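Local atomic coordinates of HIT domain-containing protein (Leishmania major, PDB entry 3KSV), a protein that is of unknown function but binds zinc and, as a member of the histidine triad (HIT) family, probably acts on nucleotide-like substrates. Residues T31-A36 and D69-L73; N41-R45 and K118-K122. One frame throughout, in Å; residues are numbered along the deposited sequence.

Interaction 1 of 2, residues T31-A36 and D69-L73; sequences TSKALA and DVGVL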
loop_
_atom_site.group_PDB
_atom_site.type_symbol
_atom_site.label_atom_id
_atom_site.label_comp_id
_atom_site.label_asym_id
_atom_site.label_seq_id
_atom_site.Cartn_x
_atom_site.Cartn_y
_atom_site.Cartn_z
ATOM N N THR A 31 -2.814 -9.332 -15.183
ATOM C CA THR A 31 -1.439 -9.564 -15.592
ATOM C C THR A 31 -1.190 -11.022 -15.288
ATOM O O THR A 31 -2.101 -11.726 -14.846
ATOM C CB THR A 31 -0.435 -8.620 -14.847
ATOM O OG1 THR A 31 -0.473 -8.875 -13.443
ATOM C CG2 THR A 31 -0.785 -7.153 -15.081
ATOM N N SER A 32 0.029 -11.496 -15.507
ATOM C CA SER A 32 0.322 -12.895 -15.215
ATOM C C SER A 32 0.046 -13.255 -13.745
ATOM O O SER A 32 -0.533 -14.306 -13.462
ATOM C CB SER A 32 1.764 -13.221 -15.580
ATOM O OG SER A 32 2.629 -12.203 -15.117
ATOM N N LYS A 33 0.418 -12.380 -12.814
ATOM C CA LYS A 33 0.382 -12.729 -11.387
ATOM C C LYS A 33 -0.654 -11.977 -10.556
ATOM O O LYS A 33 -0.791 -12.265 -9.370
ATOM C CB LYS A 33 1.781 -12.545 -10.772
ATOM C CG LYS A 33 2.803 -13.594 -11.203
ATOM C CD LYS A 33 2.519 -14.930 -10.515
ATOM C CE LYS A 33 3.520 -16.021 -10.899
ATOM N NZ LYS A 33 3.425 -17.212 -9.974
ATOM N N ALA A 34 -1.404 -11.059 -11.177
ATOM C CA ALA A 34 -2.279 -10.125 -10.451
ATOM C C ALA A 34 -3.574 -9.781 -11.208
ATOM O O ALA A 34 -3.648 -9.929 -12.413
ATOM C CB ALA A 34 -1.501 -8.833 -10.103
ATOM N N LEU A 35 -4.580 -9.320 -10.471
ATOM C CA LEU A 35 -5.847 -8.890 -11.030
ATOM C C LEU A 35 -6.317 -7.570 -10.375
ATOM O O LEU A 35 -6.048 -7.325 -9.195
ATOM C CB LEU A 35 -6.882 -10.003 -10.796
ATOM C CG LEU A 35 -8.037 -10.134 -11.773
ATOM C CD1 LEU A 35 -7.605 -11.028 -12.939
ATOM C CD2 LEU A 35 -9.315 -10.672 -11.057
ATOM N N ALA A 36 -7.027 -6.733 -11.135
ATOM C CA ALA A 36 -7.701 -5.554 -10.607
ATOM C C ALA A 36 -9.195 -5.549 -10.945
ATOM O O ALA A 36 -9.612 -5.989 -12.033
ATOM C CB ALA A 36 -7.029 -4.286 -11.128
ATOM N N ASP A 69 5.118 -7.881 -9.711
ATOM C CA ASP A 69 3.955 -7.736 -10.590
ATOM C C ASP A 69 2.817 -6.946 -9.926
ATOM O O ASP A 69 2.140 -6.140 -10.586
ATOM C CB ASP A 69 3.469 -9.133 -11.026
ATOM C CG ASP A 69 2.592 -9.113 -12.309
ATOM O OD1 ASP A 69 3.039 -8.649 -13.398
ATOM O OD2 ASP A 69 1.449 -9.612 -12.224
ATOM N N VAL A 70 2.579 -7.189 -8.642
ATOM C CA VAL A 70 1.550 -6.448 -7.906
ATOM C C VAL A 70 1.942 -4.963 -7.729
ATOM O O VAL A 70 1.103 -4.069 -7.884
ATOM C CB VAL A 70 1.209 -7.075 -6.530
ATOM C CG1 VAL A 70 0.287 -6.145 -5.759
ATOM C CG2 VAL A 70 0.555 -8.443 -6.692
ATOM N N GLY A 71 3.213 -4.695 -7.441
ATOM C CA GLY A 71 3.687 -3.304 -7.363
ATOM C C GLY A 71 3.464 -2.537 -8.668
ATOM O O GLY A 71 3.056 -1.370 -8.658
ATOM N N VAL A 72 3.750 -3.190 -9.789
ATOM C CA VAL A 72 3.572 -2.601 -11.105
ATOM C C VAL A 72 2.092 -2.363 -11.408
ATOM O O VAL A 72 1.735 -1.273 -11.837
ATOM C CB VAL A 72 4.204 -3.483 -12.218
ATOM C CG1 VAL A 72 3.652 -3.115 -13.585
ATOM C CG2 VAL A 72 5.721 -3.347 -12.190
ATOM N N LEU A 73 1.236 -3.368 -11.173
ATOM C CA LEU A 73 -0.199 -3.179 -11.363
ATOM C C LEU A 73 -0.779 -2.112 -10.441
ATOM O O LEU A 73 -1.672 -1.372 -10.845
ATOM C CB LEU A 73 -0.968 -4.482 -11.175
ATOM C CG LEU A 73 -2.451 -4.421 -11.571
ATOM C CD1 LEU A 73 -2.690 -3.686 -12.894
ATOM C CD2 LEU A 73 -3.060 -5.854 -11.597
#
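A chi1 of 62° places Thr31 OG1 between its backbone N and carbonyl carbon, while Asp69 extends its carboxylate anti to the backbone N (chi1 -160°), and the two side chains arrive from opposite directions. Thr31 OG1 donates to Asp69 OD2; the modelled 2.4 Å is very short. Asp69 OD2 also accepts the backbone N of Lys33 at 3.0 Å, from 48° above the carboxylate plane. Two donors of the turn thus converge on one carboxylate oxygen, although the first bond's length is uncertain. The hairpin's cross-strand bond, Thr31 N to Ala34 O at 3.0 Å, flanks a two-residue loop, Ser32-Lys33, with type I-like angles.

One helical turn after Asp69, the chemistry becomes apolar. Leu73 presents its CD2 branch to the strand, 3.7 Å from Ala34 CB and 4.3 Å from Ala36 CB. Val70 CG2 packs on Ala34 CB at 4.0 Å, and Val70 and Leu73 also touch Val50 on strand 48-52. The axes of strand 34-36 and helix 69-73 approach to 8.6 Å, consistent with the small Ala34 and Ala36. The whole is a helix packed on an antiparallel sheet, as in the alpha+beta HIT fold, with Asp69 pinning the 27-30/34-38 hairpin turn.

Interaction 2 of 2, residues N41-R45 and K118-K122; sequences NPLSR and KTGLK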
loop_
_atom_site.group_PDB
_atom_site.type_symbol
_atom_site.label_atom_id
_atom_site.label_comp_id
_atom_site.label_asym_id
_atom_site.label_seq_id
_atom_site.Cartn_x
_atom_site.Cartn_y
_atom_site.Cartn_z
ATOM N N ASN A 41 -18.340 -2.600 -2.468
ATOM C CA ASN A 41 -18.661 -1.922 -1.197
ATOM C C ASN A 41 -17.687 -0.773 -0.963
ATOM O O ASN A 41 -16.898 -0.815 -0.009
ATOM C CB ASN A 41 -18.556 -2.887 -0.008
ATOM C CG ASN A 41 -19.595 -3.985 -0.039
ATOM O OD1 ASN A 41 -19.260 -5.168 0.103
ATOM N ND2 ASN A 41 -20.863 -3.606 -0.208
ATOM N N PRO A 42 -17.720 0.244 -1.843
ATOM C CA PRO A 42 -16.720 1.310 -1.857
ATOM C C PRO A 42 -16.879 2.316 -0.727
ATOM O O PRO A 42 -17.992 2.518 -0.259
ATOM C CB PRO A 42 -17.010 2.013 -3.181
ATOM C CG PRO A 42 -18.464 1.866 -3.358
ATOM C CD PRO A 42 -18.774 0.491 -2.848
ATOM N N LEU A 43 -15.781 2.969 -0.334
ATOM C CA LEU A 43 -15.818 4.106 0.591
ATOM C C LEU A 43 -16.037 5.416 -0.150
ATOM O O LEU A 43 -16.385 6.433 0.454
ATOM C CB LEU A 43 -14.505 4.227 1.352
ATOM C CG LEU A 43 -14.061 3.084 2.255
ATOM C CD1 LEU A 43 -12.793 3.531 2.938
ATOM C CD2 LEU A 43 -15.122 2.670 3.259
ATOM N N SER A 44 -15.794 5.377 -1.456
ATOM C CA SER A 44 -15.939 6.530 -2.330
ATOM C C SER A 44 -16.108 6.005 -3.750
ATOM O O SER A 44 -15.785 4.849 -4.043
ATOM C CB SER A 44 -14.702 7.414 -2.240
ATOM O OG SER A 44 -13.554 6.671 -2.604
ATOM N N ARG A 45 -16.634 6.849 -4.621
ATOM C CA ARG A 45 -16.819 6.515 -6.027
ATOM C C ARG A 45 -15.458 6.275 -6.712
ATOM O O ARG A 45 -14.561 7.107 -6.607
ATOM C CB ARG A 45 -17.601 7.666 -6.693
ATOM C CG ARG A 45 -17.812 7.563 -8.189
ATOM C CD ARG A 45 -18.759 6.461 -8.588
ATOM N NE ARG A 45 -18.707 6.293 -10.040
ATOM C CZ ARG A 45 -19.401 7.002 -10.941
ATOM N NH1 ARG A 45 -20.283 7.943 -10.581
ATOM N NH2 ARG A 45 -19.227 6.731 -12.235
ATOM N N LYS A 118 -15.487 14.573 3.661
ATOM C CA LYS A 118 -16.530 13.719 4.232
ATOM C C LYS A 118 -16.592 12.286 3.680
ATOM O O LYS A 118 -17.361 11.476 4.194
ATOM C CB LYS A 118 -17.900 14.376 4.026
ATOM N N THR A 119 -15.821 11.960 2.642
ATOM C CA THR A 119 -15.873 10.608 2.052
ATOM C C THR A 119 -14.459 10.021 1.865
ATOM O O THR A 119 -13.460 10.673 2.192
ATOM C CB THR A 119 -16.732 10.561 0.725
ATOM O OG1 THR A 119 -15.943 10.897 -0.423
ATOM C CG2 THR A 119 -17.933 11.514 0.810
ATOM N N GLY A 120 -14.384 8.783 1.377
ATOM C CA GLY A 120 -13.100 8.098 1.198
ATOM C C GLY A 120 -12.512 7.621 2.521
ATOM O O GLY A 120 -13.210 7.535 3.529
ATOM N N LEU A 121 -11.220 7.327 2.532
ATOM C CA LEU A 121 -10.596 6.780 3.730
ATOM C C LEU A 121 -10.428 7.851 4.807
ATOM O O LEU A 121 -9.950 8.952 4.548
ATOM C CB LEU A 121 -9.245 6.135 3.410
ATOM C CG LEU A 121 -8.575 5.379 4.563
ATOM C CD1 LEU A 121 -9.355 4.097 4.942
ATOM C CD2 LEU A 121 -7.133 5.062 4.183
ATOM N N LYS A 122 -10.838 7.498 6.017
ATOM C CA LYS A 122 -10.679 8.349 7.171
ATOM C C LYS A 122 -9.724 7.676 8.170
ATOM O O LYS A 122 -9.936 6.535 8.595
ATOM C CB LYS A 122 -12.040 8.630 7.778
ATOM C CG LYS A 122 -13.034 9.157 6.749
ATOM C CD LYS A 122 -14.402 9.311 7.358
ATOM C CE LYS A 122 -15.379 9.889 6.361
ATOM N NZ LYS A 122 -16.547 10.427 7.087
#
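Gly120 N donates to Leu43 O over 3.2 Å with an N-H...O angle of 152°, the sole hydrogen bond between 41-45 and 118-122. The N-H points fairly straight at the oxygen, but the donor lies 54° out of the carbonyl plane. Beside it, the two backbones come close: the CA atoms of Ser44 and Gly120 are 4.8 Å apart, and Ser44 CB rests 3.9 Å from Gly120 CA. Gly120 has a positive phi, a conformation readily adopted without a side chain. Thr119 borders this backbone contact, with Thr119 OG1 4.1 Å from Ser44 CB.

On the apolar side, with CG anti to the carbonyl carbon (chi1 -62°) and CD1 extended beyond it, Leu43 reaches Leu121. There Leu43 CD1 lies 4.0 Å from Leu121 CA and equally 4.0 Å from Leu121 CD1, the two side chains passing at a slant. The hydroxyl of Ser44 is not left to this contact: Ser44 OG bonds to the carbonyl oxygen of Pro113.

Leu43, Ser44 and Leu121 all touch Ile112 of strand 109-114, and Leu121 also reaches Leu93 of strand 89-96 and its counterpart Leu93 of the second subunit. Arg45 forms a salt bridge with Asp138 of the second subunit, and Lys122 joins an antiparallel ladder with that chain. The meeting of the loop between strands 34-38 and 48-52 with the segment leading into strand 122-124 thus lies at the subunit interface.

How the interactions relate
Interactions 1 and 2 do not touch; their centres are 24 Å apart and their nearest atoms about 13 Å. Their segments alternate along the chain, and strand 34-38, which begins in interaction 1, leads into the loop that holds 41-45. Interaction 1 joins a helix to a hairpin, combining hydrogen bonds to a carboxylate at a partly exposed turn with buried aliphatic packing against the sheet. Interaction 2 is a buried meeting of two irregular segments, joined by backbone rather than charge, plus one leucine pair. Both reach the second subunit: interaction 1 through Val72 packing on Ala68 of that chain, interaction 2 more extensively through packing, a salt bridge and a shared sheet.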